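Local coordinates for protein yersinopine synthase (Yersinia pestis, PDB 6C4M) that catalyses the NADPH-dependent reductive condensation of pyruvate with a histidine-derived intermediate, the last step in making the metallophore yersinopine, at residues H116-L121 / Q149-A154; G418-V423 / Q468-Q473; S140-G145 / I255-H260. All coordinates share one frame; numbering follows the deposited sequence.

Interaction 1. Residues H116-L121 / Q149-A154; sequences HYYAVL and QNLLNA. With NAP (NADP nicotinamide-adenine-dinucleotide phosphate), chain B.
Two neighbouring beta-alpha-beta crossovers of the Rossmann-type nucleotide-binding region meet here: helix 117-121, which links strands 107-110 and 134-137, lies beside helix 144-154, which leads on to strand 161-165, and Leu121 and Leu151 face each other across the gap. The closest CA atoms, those of Leu121 and Leu151, are 7.7 Å apart. One methyl of Leu151 does the touching. Its CD1 lies 3.7 Å from Leu121 CB and 4.0 Å from Leu121 CD1, so it meets both the base and one branch of that side chain. CD1 continues the line of the chain, trans to CA across chi2 (-179°), which carries this methyl straight out toward the other helix. From the other helix, Tyr118, one turn before Leu121, adds a ring carbon: Tyr118 CD1 is 4.1 Å from Leu151 CD1, and the two side chains cross at about a right angle. Branched leucines suit the spot because their methyls fill space without asking for polar partners, while Tyr118 brings a broad apolar ring that also touches Met147 and, on helix 459-471, Arg461 and Ile465. Leu121 is buried, with Leu110 of strand 107-110 and Val148 as further neighbours. At the start of the same short helix, His116 is the N-cap residue, and its ring turns to the cofactor. The N1A edge of the NADP adenine stands over one face of the imidazole, the two rings clearly inclined rather than stacked; His116 CE1 to N1A, at 3.0 Å, is closer than an ordinary contact and doubtful in detail. Apolar contact between adjacent crossover helices on one side of the parallel part of the sheet, with a loop at the helix start meeting the dinucleotide, is characteristic of the Rossmann fold.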
loop_
_atom_site.group_PDB
_atom_site.type_symbol
_atom_site.label_atom_id
_atom_site.label_comp_id
_atom_site.label_asym_id
_atom_site.label_seq_id
_atom_site.Cartn_x
_atom_site.Cartn_y
_atom_site.Cartn_z
ATOM N N HIS A 116 -3.694 13.709 -31.652
ATOM C CA HIS A 116 -4.469 14.473 -32.622
ATOM C C HIS A 116 -3.631 15.527 -33.344
ATOM O O HIS A 116 -4.181 16.292 -34.145
ATOM C CB HIS A 116 -5.668 15.134 -31.934
ATOM C CG HIS A 116 -6.755 14.165 -31.591
ATOM N ND1 HIS A 116 -7.810 13.911 -32.444
ATOM C CD2 HIS A 116 -6.929 13.349 -30.517
ATOM C CE1 HIS A 116 -8.592 12.987 -31.907
ATOM N NE2 HIS A 116 -8.082 12.635 -30.736
ATOM N N TYR A 117 -2.317 15.555 -33.121
ATOM C CA TYR A 117 -1.462 16.481 -33.871
ATOM C C TYR A 117 -1.586 16.222 -35.361
ATOM O O TYR A 117 -1.700 17.154 -36.149
ATOM C CB TYR A 117 -0.010 16.316 -33.477
ATOM C CG TYR A 117 0.365 16.802 -32.084
ATOM C CD1 TYR A 117 -0.520 17.548 -31.308
ATOM C CD2 TYR A 117 1.612 16.523 -31.560
ATOM C CE1 TYR A 117 -0.169 17.994 -30.059
ATOM C CE2 TYR A 117 1.964 16.962 -30.323
ATOM C CZ TYR A 117 1.075 17.718 -29.572
ATOM O OH TYR A 117 1.425 18.180 -28.311
ATOM N N TYR A 118 -1.535 14.951 -35.764
ATOM C CA TYR A 118 -1.519 14.635 -37.187
ATOM C C TYR A 118 -2.784 15.141 -37.854
ATOM O O TYR A 118 -2.725 15.855 -38.870
ATOM C CB TYR A 118 -1.378 13.135 -37.403
ATOM C CG TYR A 118 -1.497 12.677 -38.842
ATOM C CD1 TYR A 118 -0.466 12.919 -39.749
ATOM C CD2 TYR A 118 -2.637 12.010 -39.304
ATOM C CE1 TYR A 118 -0.562 12.505 -41.076
ATOM C CE2 TYR A 118 -2.736 11.589 -40.636
ATOM C CZ TYR A 118 -1.694 11.847 -41.509
ATOM O OH TYR A 118 -1.753 11.436 -42.823
ATOM N N ALA A 119 -3.936 14.794 -37.269
ATOM C CA ALA A 119 -5.223 15.152 -37.854
ATOM C C ALA A 119 -5.359 16.669 -37.945
ATOM O O ALA A 119 -5.892 17.197 -38.926
ATOM C CB ALA A 119 -6.358 14.527 -37.020
ATOM N N VAL A 120 -4.824 17.385 -36.954
ATOM C CA VAL A 120 -4.869 18.845 -36.951
ATOM C C VAL A 120 -3.931 19.407 -38.006
ATOM O O VAL A 120 -4.338 20.182 -38.878
ATOM C CB VAL A 120 -4.530 19.391 -35.548
ATOM C CG1 VAL A 120 -4.303 20.931 -35.589
ATOM C CG2 VAL A 120 -5.633 19.057 -34.559
ATOM N N LEU A 121 -2.666 18.995 -37.974
ATOM C CA LEU A 121 -1.687 19.585 -38.872
ATOM C C LEU A 121 -2.049 19.368 -40.341
ATOM O O LEU A 121 -1.773 20.245 -41.174
ATOM C CB LEU A 121 -0.293 19.038 -38.557
ATOM C CG LEU A 121 0.246 19.547 -37.208
ATOM C CD1 LEU A 121 1.488 18.759 -36.839
ATOM C CD2 LEU A 121 0.552 21.023 -37.181
ATOM N N GLN A 149 7.939 17.596 -37.923
ATOM C CA GLN A 149 8.979 18.040 -38.855
ATOM C C GLN A 149 8.673 17.567 -40.261
ATOM O O GLN A 149 8.835 18.305 -41.251
ATOM C CB GLN A 149 10.348 17.487 -38.476
ATOM C CG GLN A 149 11.079 18.154 -37.363
ATOM C CD GLN A 149 12.441 17.519 -37.215
ATOM O OE1 GLN A 149 12.671 16.790 -36.273
ATOM N NE2 GLN A 149 13.320 17.735 -38.189
ATOM N N ASN A 150 8.328 16.285 -40.365
ATOM C CA ASN A 150 8.102 15.684 -41.671
ATOM C C ASN A 150 6.989 16.406 -42.414
ATOM O O ASN A 150 7.121 16.731 -43.599
ATOM C CB ASN A 150 7.765 14.201 -41.499
ATOM C CG ASN A 150 7.648 13.489 -42.808
ATOM O OD1 ASN A 150 6.603 13.530 -43.449
ATOM N ND2 ASN A 150 8.728 12.857 -43.233
ATOM N N LEU A 151 5.868 16.665 -41.732
ATOM C CA LEU A 151 4.761 17.360 -42.388
ATOM C C LEU A 151 5.161 18.764 -42.808
ATOM O O LEU A 151 4.828 19.223 -43.908
ATOM C CB LEU A 151 3.553 17.428 -41.457
ATOM C CG LEU A 151 2.898 16.099 -41.023
ATOM C CD1 LEU A 151 1.705 16.390 -40.111
ATOM C CD2 LEU A 151 2.445 15.284 -42.209
ATOM N N LEU A 152 5.817 19.496 -41.919
ATOM C CA LEU A 152 6.228 20.853 -42.266
ATOM C C LEU A 152 7.187 20.851 -43.446
ATOM O O LEU A 152 7.085 21.698 -44.349
ATOM C CB LEU A 152 6.874 21.519 -41.045
ATOM C CG LEU A 152 5.899 21.840 -39.908
ATOM C CD1 LEU A 152 6.662 22.281 -38.610
ATOM C CD2 LEU A 152 4.939 22.942 -40.351
ATOM N N ASN A 153 8.142 19.920 -43.448
ATOM C CA ASN A 153 9.094 19.851 -44.544
ATOM C C ASN A 153 8.371 19.627 -45.860
ATOM O O ASN A 153 8.746 20.212 -46.881
ATOM C CB ASN A 153 10.136 18.757 -44.302
ATOM C CG ASN A 153 11.076 18.563 -45.495
ATOM O OD1 ASN A 153 10.871 17.665 -46.321
ATOM N ND2 ASN A 153 12.100 19.423 -45.605
ATOM N N ALA A 154 7.315 18.803 -45.851
ATOM C CA ALA A 154 6.538 18.595 -47.070
ATOM C C ALA A 154 5.808 19.863 -47.515
ATOM O O ALA A 154 5.586 20.058 -48.710
ATOM C CB ALA A 154 5.544 17.435 -46.862
HETATM P PA NAP B . -8.104 18.582 -23.494
HETATM O O1A NAP B . -6.849 17.813 -23.644
HETATM O O2A NAP B . -9.211 17.759 -22.783
HETATM O O5B NAP B . -8.591 19.036 -24.996
HETATM C C5B NAP B . -7.827 20.118 -25.573
HETATM C C4B NAP B . -8.451 20.447 -26.942
HETATM O O4B NAP B . -8.372 19.143 -27.788
HETATM C C3B NAP B . -9.694 20.757 -26.844
HETATM O O3B NAP B . -10.054 21.781 -27.825
HETATM C C2B NAP B . -10.520 19.385 -27.221
HETATM O O2B NAP B . -11.845 19.725 -27.758
HETATM C C1B NAP B . -9.826 18.798 -28.129
HETATM N N9A NAP B . -9.922 17.359 -27.876
HETATM C C8A NAP B . -9.808 16.570 -26.795
HETATM N N7A NAP B . -10.038 15.326 -27.242
HETATM C C5A NAP B . -10.288 15.384 -28.587
HETATM C C6A NAP B . -10.561 14.351 -29.448
HETATM N N6A NAP B . -10.710 12.901 -29.317
HETATM N N1A NAP B . -10.778 14.618 -30.749
HETATM C C2A NAP B . -10.713 15.912 -31.211
HETATM N N3A NAP B . -10.441 16.934 -30.350
HETATM C C4A NAP B . -10.221 16.653 -29.016
HETATM O O3 NAP B . -7.765 19.923 -22.581
HETATM P PN NAP B . -6.428 20.335 -21.769
HETATM O O1N NAP B . -6.362 21.794 -21.896
HETATM O O2N NAP B . -6.667 19.858 -20.316
HETATM O O5D NAP B . -5.018 19.606 -22.284
HETATM C C5D NAP B . -4.120 20.281 -23.205
HETATM C C4D NAP B . -2.929 19.328 -23.428
HETATM O O4D NAP B . -2.160 19.097 -22.048
HETATM C C3D NAP B . -3.266 18.123 -23.836
HETATM O O3D NAP B . -2.082 17.608 -24.619
HETATM C C2D NAP B . -3.368 17.239 -22.587
HETATM O O2D NAP B . -3.004 15.983 -22.918
HETATM C C1D NAP B . -2.265 17.845 -21.698
HETATM N N1N NAP B . -2.534 17.788 -20.240
HETATM C C2N NAP B . -3.225 18.755 -19.597
HETATM C C3N NAP B . -3.414 18.651 -18.200
HETATM C C7N NAP B . -4.203 19.730 -17.427
HETATM O O7N NAP B . -3.999 19.942 -16.298
HETATM N N7N NAP B . -5.203 20.464 -18.156
HETATM C C4N NAP B . -2.916 17.584 -17.507
HETATM C C5N NAP B . -2.235 16.625 -18.154
HETATM C C6N NAP B . -2.030 16.725 -19.534
HETATM P P2B NAP B . -13.142 19.997 -26.695
HETATM O O1X NAP B . -13.682 18.639 -26.300
HETATM O O2X NAP B . -12.671 20.721 -25.479
HETATM O O3X NAP B . -14.221 20.752 -27.436
#

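Interaction 2. Residues G418-V423 / Q468-Q473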
loop_
_atom_site.group_PDB
_atom_site.type_symbol
_atom_site.label_atom_id
_atom_site.label_comp_id
_atom_site.label_asym_id
_atom_site.label_seq_id
_atom_site.Cartn_x
_atom_site.Cartn_y
_atom_site.Cartn_z
ATOM N N GLY A 418 8.196 -2.119 -34.658
ATOM C CA GLY A 418 8.191 -3.224 -35.604
ATOM C C GLY A 418 8.882 -2.870 -36.911
ATOM O O GLY A 418 9.621 -3.681 -37.475
ATOM N N ALA A 419 8.680 -1.640 -37.400
ATOM C CA ALA A 419 9.377 -1.234 -38.615
ATOM C C ALA A 419 10.884 -1.208 -38.414
ATOM O O ALA A 419 11.641 -1.405 -39.370
ATOM C CB ALA A 419 8.888 0.139 -39.076
ATOM N N LEU A 420 11.343 -0.944 -37.190
ATOM C CA LEU A 420 12.768 -0.880 -36.902
ATOM C C LEU A 420 13.334 -2.183 -36.360
ATOM O O LEU A 420 14.503 -2.213 -35.968
ATOM C CB LEU A 420 13.040 0.251 -35.918
ATOM C CG LEU A 420 12.658 1.635 -36.447
ATOM C CD1 LEU A 420 12.825 2.721 -35.385
ATOM C CD2 LEU A 420 13.495 1.947 -37.627
ATOM N N ASP A 421 12.542 -3.253 -36.335
ATOM C CA ASP A 421 12.999 -4.561 -35.869
ATOM C C ASP A 421 13.268 -4.556 -34.359
ATOM O O ASP A 421 14.205 -5.193 -33.870
ATOM C CB ASP A 421 14.234 -5.016 -36.651
ATOM C CG ASP A 421 13.979 -5.070 -38.162
ATOM O OD1 ASP A 421 13.018 -5.771 -38.558
ATOM O OD2 ASP A 421 14.720 -4.404 -38.940
ATOM N N VAL A 422 12.431 -3.837 -33.618
ATOM C CA VAL A 422 12.525 -3.732 -32.166
ATOM C C VAL A 422 11.294 -4.406 -31.576
ATOM O O VAL A 422 10.168 -4.056 -31.941
ATOM C CB VAL A 422 12.592 -2.263 -31.715
ATOM C CG1 VAL A 422 12.489 -2.168 -30.215
ATOM C CG2 VAL A 422 13.889 -1.581 -32.190
ATOM N N VAL A 423 11.496 -5.334 -30.644
ATOM C CA VAL A 423 10.378 -6.019 -29.999
ATOM C C VAL A 423 10.066 -5.316 -28.690
ATOM O O VAL A 423 10.979 -4.937 -27.941
ATOM C CB VAL A 423 10.685 -7.515 -29.779
ATOM C CG1 VAL A 423 11.150 -8.137 -31.098
ATOM C CG2 VAL A 423 11.706 -7.711 -28.693
ATOM N N GLN A 468 10.109 7.684 -41.561
ATOM C CA GLN A 468 10.683 8.372 -42.718
ATOM C C GLN A 468 11.535 9.548 -42.266
ATOM O O GLN A 468 12.673 9.716 -42.714
ATOM C CB GLN A 468 9.562 8.834 -43.665
ATOM C CG GLN A 468 10.040 9.376 -45.012
ATOM C CD GLN A 468 8.999 10.286 -45.708
ATOM O OE1 GLN A 468 7.816 10.288 -45.359
ATOM N NE2 GLN A 468 9.453 11.065 -46.678
ATOM N N GLN A 469 11.008 10.362 -41.355
ATOM C CA GLN A 469 11.770 11.521 -40.903
ATOM C C GLN A 469 13.056 11.099 -40.205
ATOM O O GLN A 469 14.119 11.674 -40.457
ATOM C CB GLN A 469 10.918 12.384 -39.983
ATOM C CG GLN A 469 11.615 13.669 -39.559
ATOM C CD GLN A 469 11.911 14.564 -40.740
ATOM O OE1 GLN A 469 11.158 14.574 -41.733
ATOM N NE2 GLN A 469 13.019 15.303 -40.660
ATOM N N TRP A 470 12.974 10.106 -39.310
ATOM C CA TRP A 470 14.133 9.669 -38.540
ATOM C C TRP A 470 15.228 9.103 -39.442
ATOM O O TRP A 470 16.414 9.380 -39.240
ATOM C CB TRP A 470 13.703 8.626 -37.506
ATOM C CG TRP A 470 14.837 8.082 -36.729
ATOM C CD1 TRP A 470 15.409 8.636 -35.635
ATOM C CD2 TRP A 470 15.552 6.871 -36.987
ATOM N NE1 TRP A 470 16.437 7.860 -35.198
ATOM C CE2 TRP A 470 16.553 6.770 -36.011
ATOM C CE3 TRP A 470 15.440 5.862 -37.953
ATOM C CZ2 TRP A 470 17.429 5.688 -35.942
ATOM C CZ3 TRP A 470 16.324 4.798 -37.902
ATOM C CH2 TRP A 470 17.308 4.721 -36.899
ATOM N N ARG A 471 14.851 8.273 -40.419
ATOM C CA ARG A 471 15.840 7.690 -41.327
ATOM C C ARG A 471 16.523 8.748 -42.186
ATOM O O ARG A 471 17.657 8.550 -42.627
ATOM C CB ARG A 471 15.181 6.649 -42.232
ATOM C CG ARG A 471 14.754 5.378 -41.504
ATOM C CD ARG A 471 14.492 4.278 -42.526
ATOM N NE ARG A 471 13.787 3.127 -41.960
ATOM C CZ ARG A 471 14.375 2.058 -41.428
ATOM N NH1 ARG A 471 15.697 1.954 -41.373
ATOM N NH2 ARG A 471 13.627 1.083 -40.946
ATOM N N SER A 472 15.852 9.863 -42.437
ATOM C CA SER A 472 16.417 10.924 -43.262
ATOM C C SER A 472 17.518 11.701 -42.561
ATOM O O SER A 472 18.062 12.630 -43.170
ATOM C CB SER A 472 15.311 11.890 -43.679
ATOM O OG SER A 472 14.943 12.745 -42.607
ATOM N N GLN A 473 17.856 11.361 -41.315
ATOM C CA GLN A 473 18.814 12.146 -40.526
ATOM C C GLN A 473 20.119 11.382 -40.316
ATOM O O GLN A 473 20.328 10.734 -39.284
ATOM C CB GLN A 473 18.188 12.538 -39.183
ATOM C CG GLN A 473 16.996 13.505 -39.323
ATOM C CD GLN A 473 16.162 13.690 -38.038
ATOM O OE1 GLN A 473 16.346 12.983 -37.030
ATOM N NE2 GLN A 473 15.232 14.657 -38.080
#
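Leu420 lays one methyl over a face of the Arg471 guanidinium group, with Leu420 CD2 3.4 Å from NH2 and 3.9 Å from Arg471 CZ. The two side chains run past each other in opposite directions, the leucine coming from the end of helix 401-419 and the arginine from the end of helix 459-471. Arg471 is stretched out from CG to NE, and this length brings its flat end back to the other helix terminus. The same methyl also touches the indole of Trp470 obliquely, Leu420 CD2 lying 4.0 Å from CZ3. Trp470 CG stands anti to its own backbone N (chi1 177°), a setting that turns the ring toward Leu420, and its NE1 is spent on a hydrogen bond to Leu314 O. The methyl thus sits in the corner formed by the indole and the poorly hydrated guanidinium face, either of which accepts a hydrocarbon group. At the edge of that guanidinium, in its plane, lies Ala419 O, 3.6 Å from Arg471 NH2, a long approach that can add little beyond electrostatic attraction. The firm polar partner of NH2 is Glu467, one turn back on its own helix, in a salt bridge. Asp421 is a more distant opposite charge, its OD2 5.9 Å from Arg471 NH2. The backbone here ends helix 401-419: Asp421 takes a positive phi (69°), its N bonds to Gly418 O at 3.2 Å, and Val422 N reaches back to the carbonyl of the residue before Gly418. Leu420 O is in turn held by Arg313 of helix 294-313. Such a chain reversal, with Asp421 as the C-prime residue, is the Schellman motif, here closing a helix whose last turn rests against the C-terminal helix of the chain.

Interaction 3. Residues S140-G145 / I255-H260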
loop_
_atom_site.group_PDB
_atom_site.type_symbol
_atom_site.label_atom_id
_atom_site.label_comp_id
_atom_site.label_asym_id
_atom_site.label_seq_id
_atom_site.Cartn_x
_atom_site.Cartn_y
_atom_site.Cartn_z
ATOM N N SER A 140 3.755 16.906 -25.558
ATOM C CA SER A 140 4.168 16.040 -26.640
ATOM C C SER A 140 4.105 14.561 -26.253
ATOM O O SER A 140 3.931 14.186 -25.089
ATOM C CB SER A 140 5.588 16.402 -27.042
ATOM O OG SER A 140 5.744 16.311 -28.428
ATOM N N SER A 141 4.287 13.710 -27.257
ATOM C CA SER A 141 4.570 12.294 -27.060
ATOM C C SER A 141 5.877 11.984 -27.776
ATOM O O SER A 141 6.357 12.765 -28.604
ATOM C CB SER A 141 3.441 11.411 -27.593
ATOM O OG SER A 141 3.687 10.033 -27.314
ATOM N N MET A 142 6.433 10.813 -27.487
ATOM C CA MET A 142 7.617 10.369 -28.212
ATOM C C MET A 142 7.292 10.187 -29.691
ATOM O O MET A 142 6.374 9.439 -30.047
ATOM C CB MET A 142 8.142 9.056 -27.642
ATOM C CG MET A 142 9.066 9.227 -26.433
ATOM S SD MET A 142 9.453 7.669 -25.543
ATOM C CE MET A 142 7.976 7.436 -24.569
ATOM N N GLY A 143 8.081 10.849 -30.545
ATOM C CA GLY A 143 7.891 10.814 -31.983
ATOM C C GLY A 143 7.112 11.993 -32.521
ATOM O O GLY A 143 7.137 12.242 -33.735
ATOM N N SER A 144 6.454 12.745 -31.643
ATOM C CA SER A 144 5.639 13.861 -32.093
ATOM C C SER A 144 6.461 14.829 -32.937
ATOM O O SER A 144 6.022 15.264 -34.006
ATOM C CB SER A 144 5.035 14.576 -30.892
ATOM O OG SER A 144 4.108 13.734 -30.247
ATOM N N GLY A 145 7.661 15.171 -32.470
ATOM C CA GLY A 145 8.436 16.196 -33.135
ATOM C C GLY A 145 8.912 15.749 -34.504
ATOM O O GLY A 145 8.855 16.508 -35.457
ATOM N N ILE A 255 5.456 11.523 -18.768
ATOM C CA ILE A 255 5.120 10.549 -17.732
ATOM C C ILE A 255 3.995 9.611 -18.185
ATOM O O ILE A 255 4.040 8.404 -17.906
ATOM C CB ILE A 255 4.748 11.277 -16.428
ATOM C CG1 ILE A 255 4.490 10.256 -15.297
ATOM C CG2 ILE A 255 3.551 12.191 -16.656
ATOM C CD1 ILE A 255 4.212 10.877 -13.970
ATOM N N THR A 256 2.968 10.140 -18.877
ATOM C CA THR A 256 1.778 9.338 -19.143
ATOM C C THR A 256 2.069 8.189 -20.083
ATOM O O THR A 256 1.369 7.181 -20.031
ATOM C CB THR A 256 0.632 10.169 -19.716
ATOM O OG1 THR A 256 1.038 10.730 -20.972
ATOM C CG2 THR A 256 0.225 11.268 -18.731
ATOM N N ASN A 257 3.088 8.293 -20.928
ATOM C CA ASN A 257 3.419 7.149 -21.773
ATOM C C ASN A 257 3.897 5.964 -20.959
ATOM O O ASN A 257 3.734 4.819 -21.394
ATOM C CB ASN A 257 4.488 7.514 -22.792
ATOM C CG ASN A 257 3.990 8.516 -23.846
ATOM O OD1 ASN A 257 3.606 9.636 -23.510
ATOM N ND2 ASN A 257 3.981 8.103 -25.120
ATOM N N TYR A 258 4.518 6.215 -19.801
ATOM C CA TYR A 258 5.029 5.155 -18.935
ATOM C C TYR A 258 3.954 4.604 -18.007
ATOM O O TYR A 258 3.895 3.392 -17.788
ATOM C CB TYR A 258 6.200 5.680 -18.088
ATOM C CG TYR A 258 7.408 6.052 -18.906
ATOM C CD1 TYR A 258 8.350 5.099 -19.253
ATOM C CD2 TYR A 258 7.592 7.355 -19.353
ATOM C CE1 TYR A 258 9.471 5.451 -20.010
ATOM C CE2 TYR A 258 8.700 7.715 -20.113
ATOM C CZ TYR A 258 9.626 6.748 -20.456
ATOM O OH TYR A 258 10.748 7.067 -21.216
ATOM N N VAL A 259 3.114 5.473 -17.449
ATOM C CA VAL A 259 2.276 5.127 -16.308
ATOM C C VAL A 259 0.868 4.717 -16.726
ATOM O O VAL A 259 0.284 3.798 -16.144
ATOM C CB VAL A 259 2.230 6.319 -15.332
ATOM C CG1 VAL A 259 1.231 6.107 -14.208
ATOM C CG2 VAL A 259 3.597 6.547 -14.778
ATOM N N HIS A 260 0.276 5.423 -17.676
ATOM C CA HIS A 260 -1.110 5.134 -18.038
ATOM C C HIS A 260 -1.318 3.741 -18.599
ATOM O O HIS A 260 -2.299 3.087 -18.198
ATOM C CB HIS A 260 -1.631 6.196 -19.011
ATOM C CG HIS A 260 -2.085 7.437 -18.324
ATOM N ND1 HIS A 260 -2.763 8.456 -18.965
ATOM C CD2 HIS A 260 -1.902 7.850 -17.046
ATOM C CE1 HIS A 260 -3.000 9.431 -18.101
ATOM N NE2 HIS A 260 -2.481 9.091 -16.934
HETATM O O HOH W 1 2.389 12.010 -24.039
#
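Asn257 gives its amide to Ser141: ND2 donates to OG over 2.9 Å, with an N-H...O angle of 160° and the hydroxyl oxygen close to the amide plane. Asn257 OD1 accepts a hydrogen bond from a water 2.7 Å away, which also donates to Ser140 O at 2.9 Å. Asparagine suits the place because one short group both gives and accepts. Beside this polar pair, Met142 bends at chi3 (-79°) and brings its methyl CE to 3.9 Å from Asn257 CB; the same CE lies obliquely by the Tyr258 ring, whose OH is bonded to Arg252 O.

One step out, a type II turn from Ser141 to Ser144 shapes the loop. Ser141 O accepts from both Ser144 N and Ser144 OG, the two reaching it from the same face of its plane, and Gly143 adopts a positive phi (97°) that suits glycine. Glu251 binds the backbone N of Gly143 and of Gly145, so its carboxylate, probably favoured by the helix dipole, meets the start of helix 144-154. Asn257 stands one turn before His260, the inferred proton donor/acceptor. With donor and acceptor ends each committed to a different partner, the amide of Asn257 is fixed in rotation and ties the loop directly, and through water, to the helix carrying that histidine.

In the fold
Interactions 1 and 3 use opposite ends of helix 144-154: 149-154 packs by methyls against helix 117-121, while segment 140-145, the turn leading into the helix together with its first residues, is joined to helix 255-264 by one amide-hydroxyl bond, a water bridge and a methionine methyl. Interaction 3 is the deep one, all its touching residues buried. Interactions 1 and 2 are only partly buried and rest on carbon contacts, with a guanidinium added at the more peripheral 418-423/468-473. These two meet directly, Gln149 and Asn150 lying against Gln468, Gln469 and Gln473, so the C-terminal helix 459-471 bridges the nucleotide-binding part and helix 401-419.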